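Local coordinates for protein ribulose bisphosphate carboxylase (Pyrococcus horikoshii, PDB 2D69) that probably catalyses the carboxylation of ribulose 1,5-bisphosphate to two molecules of 3-phosphoglycerate, as part of an archaeal AMP degradation pathway, at residues Y30-N35 / E40-R45; P62-R67 / P89-E94; Y175-W178 / L184-D187; I310-A315 / K327-F332; V400-K405 / K414-V419. All blocks are in the same frame, centred on the assembly; numbering follows the deposited sequence.

Contact 1 of 5, residues Y30-N35 / E40-R45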
# COMPACT_ATOMS: atom_id res chain seq x y z
N TYR A 30 -9.86 -12.10 -47.21
CA TYR A 30 -8.99 -11.13 -47.83
C TYR A 30 -9.36 -10.90 -49.31
O TYR A 30 -9.69 -11.84 -50.06
CB TYR A 30 -7.54 -11.60 -47.78
CG TYR A 30 -6.90 -11.78 -46.40
CD1 TYR A 30 -6.30 -10.69 -45.74
CD2 TYR A 30 -6.86 -13.03 -45.77
CE1 TYR A 30 -5.72 -10.82 -44.48
CE2 TYR A 30 -6.26 -13.19 -44.50
CZ TYR A 30 -5.68 -12.09 -43.87
OH TYR A 30 -5.06 -12.22 -42.64
N TYR A 31 -9.25 -9.65 -49.74
CA TYR A 31 -9.14 -9.34 -51.18
C TYR A 31 -7.67 -9.17 -51.53
O TYR A 31 -6.92 -8.55 -50.80
CB TYR A 31 -9.88 -8.02 -51.49
CG TYR A 31 -9.59 -7.49 -52.89
CD1 TYR A 31 -8.61 -6.53 -53.10
CD2 TYR A 31 -10.25 -7.99 -53.98
CE1 TYR A 31 -8.32 -6.06 -54.42
CE2 TYR A 31 -9.99 -7.53 -55.29
CZ TYR A 31 -9.01 -6.56 -55.50
OH TYR A 31 -8.73 -6.10 -56.78
N PHE A 32 -7.23 -9.63 -52.70
CA PHE A 32 -5.84 -9.35 -53.07
C PHE A 32 -5.65 -9.34 -54.57
O PHE A 32 -6.52 -9.76 -55.29
CB PHE A 32 -4.87 -10.37 -52.39
CG PHE A 32 -4.96 -11.76 -52.96
CD1 PHE A 32 -5.85 -12.67 -52.43
CD2 PHE A 32 -4.17 -12.15 -54.04
CE1 PHE A 32 -5.96 -13.96 -52.97
CE2 PHE A 32 -4.28 -13.43 -54.58
CZ PHE A 32 -5.18 -14.33 -54.03
N GLU A 33 -4.51 -8.82 -55.01
CA GLU A 33 -4.08 -8.86 -56.40
C GLU A 33 -2.62 -9.39 -56.39
O GLU A 33 -1.79 -8.81 -55.69
CB GLU A 33 -4.14 -7.45 -57.02
CG GLU A 33 -5.52 -6.78 -56.86
CD GLU A 33 -5.55 -5.30 -57.25
OE1 GLU A 33 -4.48 -4.75 -57.61
OE2 GLU A 33 -6.66 -4.69 -57.15
N PRO A 34 -2.31 -10.49 -57.07
CA PRO A 34 -0.94 -11.02 -57.07
C PRO A 34 -0.01 -10.15 -57.89
O PRO A 34 -0.46 -9.46 -58.79
CB PRO A 34 -1.07 -12.39 -57.74
CG PRO A 34 -2.25 -12.27 -58.60
CD PRO A 34 -3.20 -11.33 -57.88
N ASN A 35 1.27 -10.18 -57.56
CA ASN A 35 2.26 -9.46 -58.33
C ASN A 35 3.37 -10.41 -58.73
O ASN A 35 4.26 -10.67 -57.95
CB ASN A 35 2.83 -8.26 -57.56
CG ASN A 35 3.97 -7.59 -58.30
OD1 ASN A 35 5.04 -7.36 -57.74
ND2 ASN A 35 3.77 -7.33 -59.58
N GLU A 40 -3.10 -18.66 -56.43
CA GLU A 40 -2.80 -19.71 -55.45
C GLU A 40 -1.59 -19.40 -54.56
O GLU A 40 -1.64 -19.53 -53.33
CB GLU A 40 -2.57 -21.03 -56.18
CG GLU A 40 -3.82 -21.65 -56.80
CD GLU A 40 -4.24 -21.04 -58.16
OE1 GLU A 40 -5.43 -21.25 -58.54
OE2 GLU A 40 -3.42 -20.36 -58.86
N GLU A 41 -0.48 -19.00 -55.18
CA GLU A 41 0.76 -18.73 -54.47
C GLU A 41 0.60 -17.50 -53.62
O GLU A 41 0.92 -17.51 -52.43
CB GLU A 41 1.96 -18.59 -55.43
CG GLU A 41 3.24 -19.11 -54.76
CD GLU A 41 4.52 -18.67 -55.42
OE1 GLU A 41 5.11 -17.68 -54.94
OE2 GLU A 41 4.95 -19.33 -56.39
N ALA A 42 0.03 -16.45 -54.19
CA ALA A 42 -0.28 -15.27 -53.40
C ALA A 42 -1.09 -15.66 -52.17
O ALA A 42 -0.73 -15.28 -51.07
CB ALA A 42 -1.04 -14.22 -54.24
N ALA A 43 -2.18 -16.40 -52.35
CA ALA A 43 -3.07 -16.77 -51.25
C ALA A 43 -2.29 -17.58 -50.16
O ALA A 43 -2.42 -17.32 -48.96
CB ALA A 43 -4.26 -17.53 -51.79
N GLY A 44 -1.47 -18.52 -50.62
CA GLY A 44 -0.58 -19.28 -49.78
C GLY A 44 0.33 -18.39 -48.95
O GLY A 44 0.45 -18.59 -47.76
N ARG A 45 0.93 -17.39 -49.58
CA ARG A 45 1.77 -16.43 -48.90
C ARG A 45 1.02 -15.72 -47.77
O ARG A 45 1.56 -15.50 -46.67
CB ARG A 45 2.27 -15.40 -49.90
CG ARG A 45 3.40 -15.96 -50.77
CD ARG A 45 3.83 -15.03 -51.87
NE ARG A 45 4.84 -15.64 -52.78
CZ ARG A 45 6.16 -15.50 -52.66
NH1 ARG A 45 6.70 -14.80 -51.66
NH2 ARG A 45 6.98 -16.10 -53.54
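F32 and P34 on strand 30-34 meet A42 and A43 on helix 40-45. The strand and helix axes pass 8.3 Å apart, and their chain directions make an angle of 126°. The backbones are closest at P34 and A42, with CA atoms 5.7 Å apart. On the strand side F32 is the main partner. Its CG lies between the backbone N and the carbonyl carbon (chi1 71°), which swings the ring to the helix. The ring meets the helix obliquely. Its CE2 is 3.4 Å from CB of A42, a close approach of ring carbon to methyl. CZ of F32 lies 4.0 Å from CB of A43. P34 adds its CB at 3.9 Å from CB of A42, so this one methyl touches both strand residues. No hydrogen bond crosses between the segments. Each segment also has polar bonds of its own. R45 forms a salt bridge with E41, gripping the single OE1 side-on with NE and NH2, in the guanidinium plane, with NH2 to OE1 at 2.8 Å. On the strand, Y31 OH bonds to the anti lone pair of E33 OE2, and E33 OE1 is bonded to N117. I46, further along helix 39-49, also touches F32, and L115 of strand 115-124 touches A42. This is helix-on-sheet packing in the N-terminal domain of the RuBisCO large chain, where helix 39-49 folds back over the mixed sheet just after strand 26-34.

Contact 2 of 5, residues P62-R67 / P89-E94; sequences PEMAKR and PLTLFE
T91 OG1 donates a hydrogen bond to the backbone O of R67, at 2.8 Å. The donor sits 32° from the carbonyl plane of R67, with a C=O...donor angle of 139°. T91 chi1 of 47° points the hydroxyl at this carbonyl and places CG2 against the M64 methyl. The same R67 O touches the ring of P89, whose CG lies 3.5 Å away. One carbonyl is thus met by a hydroxyl and a proline ring. M64 makes the second link. Its chain bends at chi2 and chi3 and brings CE to 3.8 Å from CG2 of T91. The two side chains cross at about a right angle. CE of M64 also lies over the centre of the R67 guanidinium, 3.7 Å above its plane, so the same methyl touches both R67 and T91. The polar end of R67 is turned elsewhere, to a salt bridge with E338 of a neighbouring subunit. Local turns shape both backbones: A65 N bonds to P62 O at 2.9 Å, closing a type I turn, and residues 90-92 form a short 3-10 segment. E94 reaches R237 and T192 of another neighbouring subunit. The contact joins two loops of the N-terminal domain at a subunit interface. Such packing of this domain against the barrel of a partner chain is characteristic of RuBisCO.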
# COMPACT_ATOMS: atom_id res chain seq x y z
N PRO A 62 9.01 -28.02 -34.16
CA PRO A 62 8.25 -28.01 -32.90
C PRO A 62 6.90 -28.69 -33.13
O PRO A 62 6.22 -28.49 -34.16
CB PRO A 62 8.06 -26.53 -32.60
CG PRO A 62 8.38 -25.81 -33.84
CD PRO A 62 9.17 -26.68 -34.72
N GLU A 63 6.52 -29.50 -32.15
CA GLU A 63 5.40 -30.42 -32.31
C GLU A 63 4.11 -29.71 -32.71
O GLU A 63 3.36 -30.24 -33.53
CB GLU A 63 5.18 -31.16 -31.02
CG GLU A 63 6.03 -32.39 -30.83
CD GLU A 63 5.38 -33.34 -29.81
OE1 GLU A 63 6.00 -33.59 -28.76
OE2 GLU A 63 4.21 -33.78 -30.04
N MET A 64 3.88 -28.51 -32.18
CA MET A 64 2.68 -27.77 -32.48
C MET A 64 2.68 -27.01 -33.80
O MET A 64 1.68 -26.42 -34.17
CB MET A 64 2.35 -26.80 -31.31
CG MET A 64 2.08 -27.51 -30.00
SD MET A 64 0.64 -28.58 -30.12
CE MET A 64 -0.68 -27.38 -30.23
N ALA A 65 3.79 -27.03 -34.53
CA ALA A 65 3.89 -26.32 -35.81
C ALA A 65 2.85 -26.80 -36.84
O ALA A 65 2.16 -25.99 -37.44
CB ALA A 65 5.32 -26.44 -36.40
N LYS A 66 2.75 -28.10 -37.01
CA LYS A 66 1.81 -28.68 -37.98
C LYS A 66 0.36 -28.38 -37.59
O LYS A 66 -0.42 -28.00 -38.46
CB LYS A 66 2.08 -30.17 -38.28
CG LYS A 66 2.09 -31.12 -37.03
CD LYS A 66 2.68 -32.54 -37.34
CE LYS A 66 3.71 -32.99 -36.25
NZ LYS A 66 5.03 -32.21 -36.23
N ARG A 67 0.05 -28.37 -36.29
CA ARG A 67 -1.27 -27.95 -35.83
C ARG A 67 -1.48 -26.44 -35.77
O ARG A 67 -2.48 -26.01 -35.24
CB ARG A 67 -1.59 -28.52 -34.44
CG ARG A 67 -1.67 -30.03 -34.40
CD ARG A 67 -1.53 -30.58 -32.99
NE ARG A 67 -2.66 -30.17 -32.18
CZ ARG A 67 -2.77 -30.41 -30.87
NH1 ARG A 67 -1.82 -31.05 -30.23
NH2 ARG A 67 -3.82 -30.03 -30.20
N PRO A 89 -6.51 -22.27 -36.92
CA PRO A 89 -6.68 -22.95 -35.65
C PRO A 89 -6.32 -22.05 -34.47
O PRO A 89 -5.42 -21.19 -34.56
CB PRO A 89 -5.73 -24.15 -35.76
CG PRO A 89 -4.67 -23.67 -36.61
CD PRO A 89 -5.32 -22.76 -37.64
N LEU A 90 -7.06 -22.23 -33.36
CA LEU A 90 -6.89 -21.37 -32.20
C LEU A 90 -5.58 -21.57 -31.46
O LEU A 90 -5.24 -20.77 -30.62
CB LEU A 90 -8.05 -21.59 -31.25
CG LEU A 90 -9.39 -21.28 -31.87
CD1 LEU A 90 -10.40 -21.27 -30.77
CD2 LEU A 90 -9.42 -19.92 -32.56
N THR A 91 -4.82 -22.60 -31.82
CA THR A 91 -3.48 -22.76 -31.32
C THR A 91 -2.52 -21.63 -31.75
O THR A 91 -1.38 -21.55 -31.25
CB THR A 91 -2.93 -24.12 -31.82
OG1 THR A 91 -3.20 -24.24 -33.21
CG2 THR A 91 -3.72 -25.31 -31.23
N LEU A 92 -2.90 -20.82 -32.74
CA LEU A 92 -2.06 -19.76 -33.23
C LEU A 92 -2.29 -18.49 -32.43
O LEU A 92 -1.55 -17.52 -32.60
CB LEU A 92 -2.38 -19.42 -34.69
CG LEU A 92 -1.80 -20.24 -35.79
CD1 LEU A 92 -2.69 -20.02 -37.02
CD2 LEU A 92 -0.31 -19.87 -36.05
N PHE A 93 -3.29 -18.49 -31.52
CA PHE A 93 -3.71 -17.26 -30.87
C PHE A 93 -3.59 -17.21 -29.37
O PHE A 93 -3.86 -18.22 -28.63
CB PHE A 93 -5.15 -16.94 -31.29
CG PHE A 93 -5.31 -16.77 -32.76
CD1 PHE A 93 -4.43 -15.98 -33.50
CD2 PHE A 93 -6.22 -17.55 -33.46
CE1 PHE A 93 -4.58 -15.86 -34.85
CE2 PHE A 93 -6.32 -17.46 -34.85
CZ PHE A 93 -5.50 -16.62 -35.53
N GLU A 94 -3.19 -16.05 -28.88
CA GLU A 94 -3.26 -15.80 -27.46
C GLU A 94 -4.62 -15.28 -27.19
O GLU A 94 -4.97 -14.15 -27.58
CB GLU A 94 -2.19 -14.81 -26.99
CG GLU A 94 -2.22 -14.53 -25.51
CD GLU A 94 -1.18 -13.47 -25.07
OE1 GLU A 94 -0.28 -13.02 -25.88
OE2 GLU A 94 -1.29 -13.15 -23.88

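Contact 3 of 5, residues Y175-W178 / L184-D187; sequences YELW and LLKD
L185 packs against both W178 and L177. Its CB lies 3.7 Å from CZ2 of W178, and CD2 lies 4.1 Å from CH2 of the same indole. The two side chains cross at about a right angle. The other branch, CD1, meets CD1 of L177 at 4.0 Å. With CG of L185 anti to the backbone N (chi1 178°) the fork faces the helix, and its branches touch different residues. The indole NE1 comes 3.5 Å from L185 N without a bond; it donates instead to the backbone O of E222 on the next strand. That bond fixes the rotation of the indole against the strand. The contact lies in a beta-alpha-beta unit of the catalytic TIM barrel, where helix 167-179 covers strand 184-186. Further out, V213 and R210 of helix 199-217 touch W178. Next along the strand is K186, the predicted carbamate ligand of magnesium, here unmodified. Its NZ bonds to D187 O at 3.1 Å. The D187 carboxylate is held by R202, Y223 and Y170.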
# COMPACT_ATOMS: atom_id res chain seq x y z
N TYR A 175 -23.80 24.92 -21.99
CA TYR A 175 -25.11 25.27 -21.36
C TYR A 175 -26.16 25.49 -22.43
O TYR A 175 -27.29 25.04 -22.29
CB TYR A 175 -24.99 26.52 -20.52
CG TYR A 175 -26.25 26.86 -19.79
CD1 TYR A 175 -27.12 27.79 -20.30
CD2 TYR A 175 -26.62 26.16 -18.65
CE1 TYR A 175 -28.28 28.13 -19.62
CE2 TYR A 175 -27.79 26.45 -17.99
CZ TYR A 175 -28.61 27.43 -18.48
OH TYR A 175 -29.79 27.73 -17.87
N GLU A 176 -25.79 26.22 -23.47
CA GLU A 176 -26.67 26.48 -24.59
C GLU A 176 -27.13 25.21 -25.29
O GLU A 176 -28.32 25.01 -25.54
CB GLU A 176 -26.00 27.43 -25.63
CG GLU A 176 -25.77 28.87 -25.17
CD GLU A 176 -27.03 29.54 -24.63
OE1 GLU A 176 -27.08 29.91 -23.44
OE2 GLU A 176 -27.96 29.72 -25.44
N LEU A 177 -26.18 24.34 -25.59
CA LEU A 177 -26.46 23.15 -26.40
C LEU A 177 -27.33 22.17 -25.69
O LEU A 177 -28.34 21.70 -26.24
CB LEU A 177 -25.16 22.47 -26.79
CG LEU A 177 -24.30 23.28 -27.75
CD1 LEU A 177 -22.92 22.74 -27.83
CD2 LEU A 177 -24.90 23.25 -29.11
N TRP A 178 -26.94 21.87 -24.45
CA TRP A 178 -27.71 21.00 -23.55
C TRP A 178 -29.10 21.58 -23.27
O TRP A 178 -30.10 20.88 -23.43
CB TRP A 178 -26.95 20.77 -22.22
CG TRP A 178 -25.85 19.72 -22.22
CD1 TRP A 178 -25.81 18.58 -22.94
CD2 TRP A 178 -24.65 19.74 -21.44
NE1 TRP A 178 -24.69 17.85 -22.62
CE2 TRP A 178 -23.97 18.54 -21.69
CE3 TRP A 178 -24.12 20.62 -20.49
CZ2 TRP A 178 -22.76 18.24 -21.10
CZ3 TRP A 178 -22.95 20.35 -19.94
CH2 TRP A 178 -22.25 19.16 -20.24
N LEU A 184 -25.90 14.95 -25.89
CA LEU A 184 -24.51 14.68 -25.70
C LEU A 184 -23.59 15.79 -26.22
O LEU A 184 -23.55 16.07 -27.42
CB LEU A 184 -24.22 13.38 -26.43
CG LEU A 184 -24.97 12.13 -25.99
CD1 LEU A 184 -24.59 10.99 -26.91
CD2 LEU A 184 -24.66 11.81 -24.54
N LEU A 185 -22.88 16.47 -25.33
CA LEU A 185 -21.83 17.37 -25.71
C LEU A 185 -20.71 16.49 -26.15
O LEU A 185 -20.50 15.43 -25.55
CB LEU A 185 -21.40 18.20 -24.52
CG LEU A 185 -20.23 19.17 -24.78
CD1 LEU A 185 -20.60 20.27 -25.78
CD2 LEU A 185 -19.78 19.74 -23.46
N LYS A 186 -19.98 16.87 -27.19
CA LYS A 186 -18.90 16.04 -27.68
C LYS A 186 -17.66 16.88 -27.90
O LYS A 186 -17.70 17.87 -28.60
CB LYS A 186 -19.32 15.28 -28.95
CG LYS A 186 -18.28 14.35 -29.56
CD LYS A 186 -18.78 13.56 -30.80
CE LYS A 186 -17.56 13.05 -31.65
NZ LYS A 186 -16.26 13.94 -31.71
N ASP A 187 -16.54 16.45 -27.35
CA ASP A 187 -15.25 17.07 -27.66
C ASP A 187 -14.78 16.63 -29.03
O ASP A 187 -14.96 15.47 -29.38
CB ASP A 187 -14.16 16.60 -26.70
CG ASP A 187 -14.24 17.22 -25.33
OD1 ASP A 187 -14.96 18.22 -25.09
OD2 ASP A 187 -13.57 16.71 -24.40

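Contact 4 of 5, residues I310-A315 / K327-F332; sequences IHTGTA and KRINDF
T312, just after the sixth barrel strand, meets I329 and N330 on the helix that follows. These are the two ends of the beta-alpha step that brackets loop 6 of the RuBisCO barrel, which carries the predicted transition-state stabiliser K318. N330 ND2 donates to T312 OG1 at 2.7 Å, with an N-H...O angle of 155°. The hydroxyl lies only 4° out of the N330 amide plane, so the N-H is well aimed. T312 OG1 lies between the backbone N and the carbonyl carbon (chi1 55°), which leaves CG2 to meet I329 CG2 at 3.6 Å, the two side chains sliding past each other in opposite directions. P345 of the neighbouring strand 344-348 touches both T312 and N330. H311, a predicted substrate-binding residue, points its CB away from the helix and packs on R279 and H278. The contact combines one hydrogen bond with one methyl contact. One buried bond, with T312 OG1 as acceptor, fixes the rotation of the N330 amide, while the methyl pair packs beside it.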
# COMPACT_ATOMS: atom_id res chain seq x y z
N ILE A 310 -19.83 3.96 -32.02
CA ILE A 310 -18.70 4.24 -32.92
C ILE A 310 -19.21 4.88 -34.21
O ILE A 310 -20.29 4.53 -34.72
CB ILE A 310 -17.88 2.93 -33.23
CG1 ILE A 310 -16.63 3.22 -34.04
CG2 ILE A 310 -18.72 1.95 -33.99
CD1 ILE A 310 -15.68 2.06 -34.11
N HIS A 311 -18.42 5.85 -34.70
CA HIS A 311 -18.69 6.57 -35.95
C HIS A 311 -18.62 5.59 -37.08
O HIS A 311 -17.64 4.88 -37.15
CB HIS A 311 -17.60 7.65 -36.18
CG HIS A 311 -17.70 8.83 -35.25
ND1 HIS A 311 -18.53 9.90 -35.50
CD2 HIS A 311 -17.06 9.12 -34.09
CE1 HIS A 311 -18.42 10.78 -34.51
NE2 HIS A 311 -17.52 10.34 -33.65
N THR A 312 -19.61 5.56 -37.96
CA THR A 312 -19.55 4.75 -39.21
C THR A 312 -19.68 5.48 -40.58
O THR A 312 -19.47 4.82 -41.61
CB THR A 312 -20.62 3.67 -39.18
OG1 THR A 312 -21.88 4.29 -38.95
CG2 THR A 312 -20.42 2.74 -37.94
N GLY A 313 -20.06 6.76 -40.61
CA GLY A 313 -20.40 7.48 -41.86
C GLY A 313 -21.90 7.80 -42.03
O GLY A 313 -22.68 7.32 -41.23
N THR A 314 -22.30 8.59 -43.04
CA THR A 314 -23.75 8.91 -43.31
C THR A 314 -24.18 9.04 -44.78
O THR A 314 -23.33 9.10 -45.68
CB THR A 314 -24.14 10.26 -42.71
OG1 THR A 314 -23.31 11.30 -43.26
CG2 THR A 314 -23.91 10.24 -41.23
N ALA A 315 -25.50 9.16 -44.98
CA ALA A 315 -26.09 9.44 -46.28
C ALA A 315 -26.86 10.79 -46.29
O ALA A 315 -28.01 10.96 -45.81
CB ALA A 315 -26.96 8.28 -46.76
N LYS A 327 -24.49 0.84 -44.44
CA LYS A 327 -25.60 0.04 -43.97
C LYS A 327 -25.11 -1.35 -43.51
O LYS A 327 -25.62 -1.88 -42.55
CB LYS A 327 -26.67 -0.10 -45.06
CG LYS A 327 -27.94 -0.79 -44.55
CD LYS A 327 -28.65 0.06 -43.43
CE LYS A 327 -30.10 -0.41 -43.13
NZ LYS A 327 -30.16 -1.86 -42.67
N ARG A 328 -24.12 -1.94 -44.19
CA ARG A 328 -23.54 -3.20 -43.77
C ARG A 328 -22.91 -3.05 -42.37
O ARG A 328 -23.17 -3.87 -41.47
CB ARG A 328 -22.49 -3.69 -44.79
CG ARG A 328 -21.94 -5.11 -44.53
CD ARG A 328 -20.82 -5.58 -45.50
NE ARG A 328 -20.95 -4.92 -46.80
CZ ARG A 328 -21.86 -5.22 -47.73
NH1 ARG A 328 -22.72 -6.22 -47.52
NH2 ARG A 328 -21.90 -4.54 -48.88
N ILE A 329 -22.13 -2.00 -42.18
CA ILE A 329 -21.48 -1.78 -40.90
C ILE A 329 -22.50 -1.61 -39.79
O ILE A 329 -22.35 -2.24 -38.73
CB ILE A 329 -20.52 -0.63 -40.95
CG1 ILE A 329 -19.41 -0.97 -41.95
CG2 ILE A 329 -19.90 -0.38 -39.56
CD1 ILE A 329 -18.60 0.18 -42.42
N ASN A 330 -23.52 -0.77 -40.00
CA ASN A 330 -24.49 -0.51 -38.95
C ASN A 330 -25.27 -1.77 -38.60
O ASN A 330 -25.57 -1.99 -37.42
CB ASN A 330 -25.51 0.59 -39.34
CG ASN A 330 -24.93 2.03 -39.34
OD1 ASN A 330 -25.69 3.00 -39.48
ND2 ASN A 330 -23.61 2.17 -39.21
N ASP A 331 -25.61 -2.56 -39.63
CA ASP A 331 -26.35 -3.79 -39.46
C ASP A 331 -25.56 -4.75 -38.57
O ASP A 331 -26.10 -5.35 -37.67
CB ASP A 331 -26.63 -4.49 -40.82
CG ASP A 331 -27.77 -3.82 -41.61
OD1 ASP A 331 -28.03 -4.27 -42.74
OD2 ASP A 331 -28.44 -2.85 -41.19
N PHE A 332 -24.28 -4.90 -38.87
CA PHE A 332 -23.39 -5.65 -38.00
C PHE A 332 -23.35 -5.09 -36.58
O PHE A 332 -23.55 -5.82 -35.63
CB PHE A 332 -21.96 -5.69 -38.54
CG PHE A 332 -20.99 -6.07 -37.49
CD1 PHE A 332 -20.96 -7.39 -37.02
CD2 PHE A 332 -20.20 -5.09 -36.84
CE1 PHE A 332 -20.15 -7.74 -35.94
CE2 PHE A 332 -19.36 -5.45 -35.78
CZ PHE A 332 -19.33 -6.78 -35.33

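Contact 5 of 5, residues V400-K405 / K414-V419; sequences VDLDEK and KSLREV
L402, D403 and L416 all hold CG anti to the carbonyl carbon, beside the backbone N (chi1 -66°, -64° and -68°). These torsions send L416 from its helix to the start of helix 402-405, and bring the D403 carboxylate round to meet it. CD1 of L416 is the main point of touch. It lies 3.6 Å from OD1 of D403, 3.9 Å from the backbone O of L402 and 4.1 Å from CB of L402. The second branch, CD2, reaches CD1 of L402 at 4.2 Å. The two leucine side chains cross at about a right angle. D401 is the N-cap of the short helix, and its OD2 accepts a weak bond from E404 N at 3.5 Å. K405 N also bonds to D401 O, at 3.0 Å. L402 packs on A392 and A395 of helix 382-398, so it touches both that helix and L416. On the same helix as L416, S415 touches P353 and V419 touches H352. No hydrogen bond or salt bridge joins the two segments. The closest approaches are van der Waals contacts of a methyl with two oxygens and a leucine, so little direction is imposed at this surface of the protein.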
# COMPACT_ATOMS: atom_id res chain seq x y z
N VAL A 400 -44.62 12.90 -39.09
CA VAL A 400 -45.21 14.24 -39.26
C VAL A 400 -44.30 14.99 -40.23
O VAL A 400 -43.07 14.94 -40.09
CB VAL A 400 -45.28 14.99 -37.91
CG1 VAL A 400 -45.63 16.48 -38.07
CG2 VAL A 400 -46.22 14.28 -36.98
N ASP A 401 -44.90 15.67 -41.22
CA ASP A 401 -44.15 16.45 -42.22
C ASP A 401 -43.35 17.56 -41.52
O ASP A 401 -43.84 18.18 -40.60
CB ASP A 401 -45.14 17.02 -43.26
CG ASP A 401 -44.50 17.98 -44.25
OD1 ASP A 401 -43.43 17.67 -44.83
OD2 ASP A 401 -45.03 19.07 -44.55
N LEU A 402 -42.11 17.78 -41.94
CA LEU A 402 -41.29 18.84 -41.36
C LEU A 402 -41.93 20.25 -41.45
O LEU A 402 -41.90 21.01 -40.46
CB LEU A 402 -39.89 18.85 -41.97
CG LEU A 402 -38.99 17.65 -41.69
CD1 LEU A 402 -37.58 17.98 -42.14
CD2 LEU A 402 -39.00 17.26 -40.20
N ASP A 403 -42.55 20.58 -42.59
CA ASP A 403 -43.23 21.86 -42.69
C ASP A 403 -44.47 21.93 -41.78
O ASP A 403 -44.80 22.98 -41.28
CB ASP A 403 -43.59 22.21 -44.13
CG ASP A 403 -42.36 22.40 -45.04
OD1 ASP A 403 -41.33 22.98 -44.62
OD2 ASP A 403 -42.36 22.02 -46.22
N GLU A 404 -45.15 20.80 -41.53
CA GLU A 404 -46.25 20.80 -40.54
C GLU A 404 -45.73 21.02 -39.11
O GLU A 404 -46.37 21.68 -38.31
CB GLU A 404 -47.08 19.49 -40.59
CG GLU A 404 -47.99 19.38 -41.79
CD GLU A 404 -49.29 20.18 -41.64
OE1 GLU A 404 -49.29 21.23 -40.96
OE2 GLU A 404 -50.32 19.73 -42.19
N LYS A 405 -44.58 20.45 -38.80
CA LYS A 405 -43.99 20.58 -37.46
C LYS A 405 -43.50 22.01 -37.23
O LYS A 405 -43.54 22.52 -36.12
CB LYS A 405 -42.84 19.58 -37.29
CG LYS A 405 -42.21 19.56 -35.91
CD LYS A 405 -43.11 18.99 -34.84
CE LYS A 405 -42.40 19.03 -33.50
NZ LYS A 405 -43.02 18.19 -32.47
N LYS A 414 -37.10 28.25 -38.95
CA LYS A 414 -35.98 29.09 -39.41
C LYS A 414 -34.89 28.26 -40.05
O LYS A 414 -34.24 28.69 -41.01
CB LYS A 414 -35.35 29.90 -38.27
CG LYS A 414 -34.97 31.35 -38.66
CD LYS A 414 -35.83 32.35 -37.87
CE LYS A 414 -35.28 33.77 -37.91
NZ LYS A 414 -36.48 34.74 -37.94
N SER A 415 -34.67 27.07 -39.50
CA SER A 415 -33.65 26.17 -39.98
C SER A 415 -34.01 25.76 -41.41
O SER A 415 -33.15 25.75 -42.27
CB SER A 415 -33.55 24.94 -39.04
OG SER A 415 -32.66 23.96 -39.54
N LEU A 416 -35.26 25.39 -41.64
CA LEU A 416 -35.72 24.99 -42.98
C LEU A 416 -35.59 26.14 -44.02
O LEU A 416 -35.13 25.94 -45.14
CB LEU A 416 -37.18 24.50 -42.92
CG LEU A 416 -37.36 23.16 -42.15
CD1 LEU A 416 -38.82 22.78 -42.09
CD2 LEU A 416 -36.48 21.99 -42.69
N ARG A 417 -35.95 27.33 -43.61
CA ARG A 417 -35.87 28.49 -44.49
C ARG A 417 -34.39 28.74 -44.87
O ARG A 417 -34.09 28.96 -46.04
CB ARG A 417 -36.54 29.65 -43.78
CG ARG A 417 -36.74 30.94 -44.54
CD ARG A 417 -37.25 32.08 -43.61
NE ARG A 417 -36.16 33.01 -43.28
CZ ARG A 417 -35.89 34.13 -43.98
NH1 ARG A 417 -36.62 34.44 -45.05
NH2 ARG A 417 -34.88 34.93 -43.62
N GLU A 418 -33.47 28.62 -43.92
CA GLU A 418 -32.04 28.87 -44.19
C GLU A 418 -31.40 27.95 -45.21
O GLU A 418 -30.58 28.38 -45.99
CB GLU A 418 -31.17 28.74 -42.93
CG GLU A 418 -30.98 30.05 -42.21
CD GLU A 418 -30.11 31.08 -42.92
OE1 GLU A 418 -29.11 30.69 -43.61
OE2 GLU A 418 -30.44 32.30 -42.75
N VAL A 419 -31.72 26.66 -45.14
CA VAL A 419 -31.26 25.68 -46.13
C VAL A 419 -31.57 26.16 -47.53
O VAL A 419 -30.71 26.13 -48.38
CB VAL A 419 -31.93 24.28 -45.92
CG1 VAL A 419 -31.91 23.37 -47.22
CG2 VAL A 419 -31.29 23.61 -44.76

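In the fold
The five contacts follow one another along the chain; none nests or crosses. Contact 1 closes the short turn between strand 26-34 and helix 39-49. Contact 2 closes a longer loop that holds the hairpin of strands 71-78 and 81-88. Both belong to the N-terminal domain, with centres 23 Å apart. The chain then enters the barrel. Contact 3 closes the turn from helix 167-179 into strand 184-186; contact 4 closes the loop from strand 309-311 to helix 323-334. They meet inside the barrel, where K186 CE lies 3.4 Å from H311 NE2. Contact 5 closes the short link between helix 402-405 and helix 410-422, about 13 Å from contact 3 and about 12 Å from contact 4 at the nearest atoms.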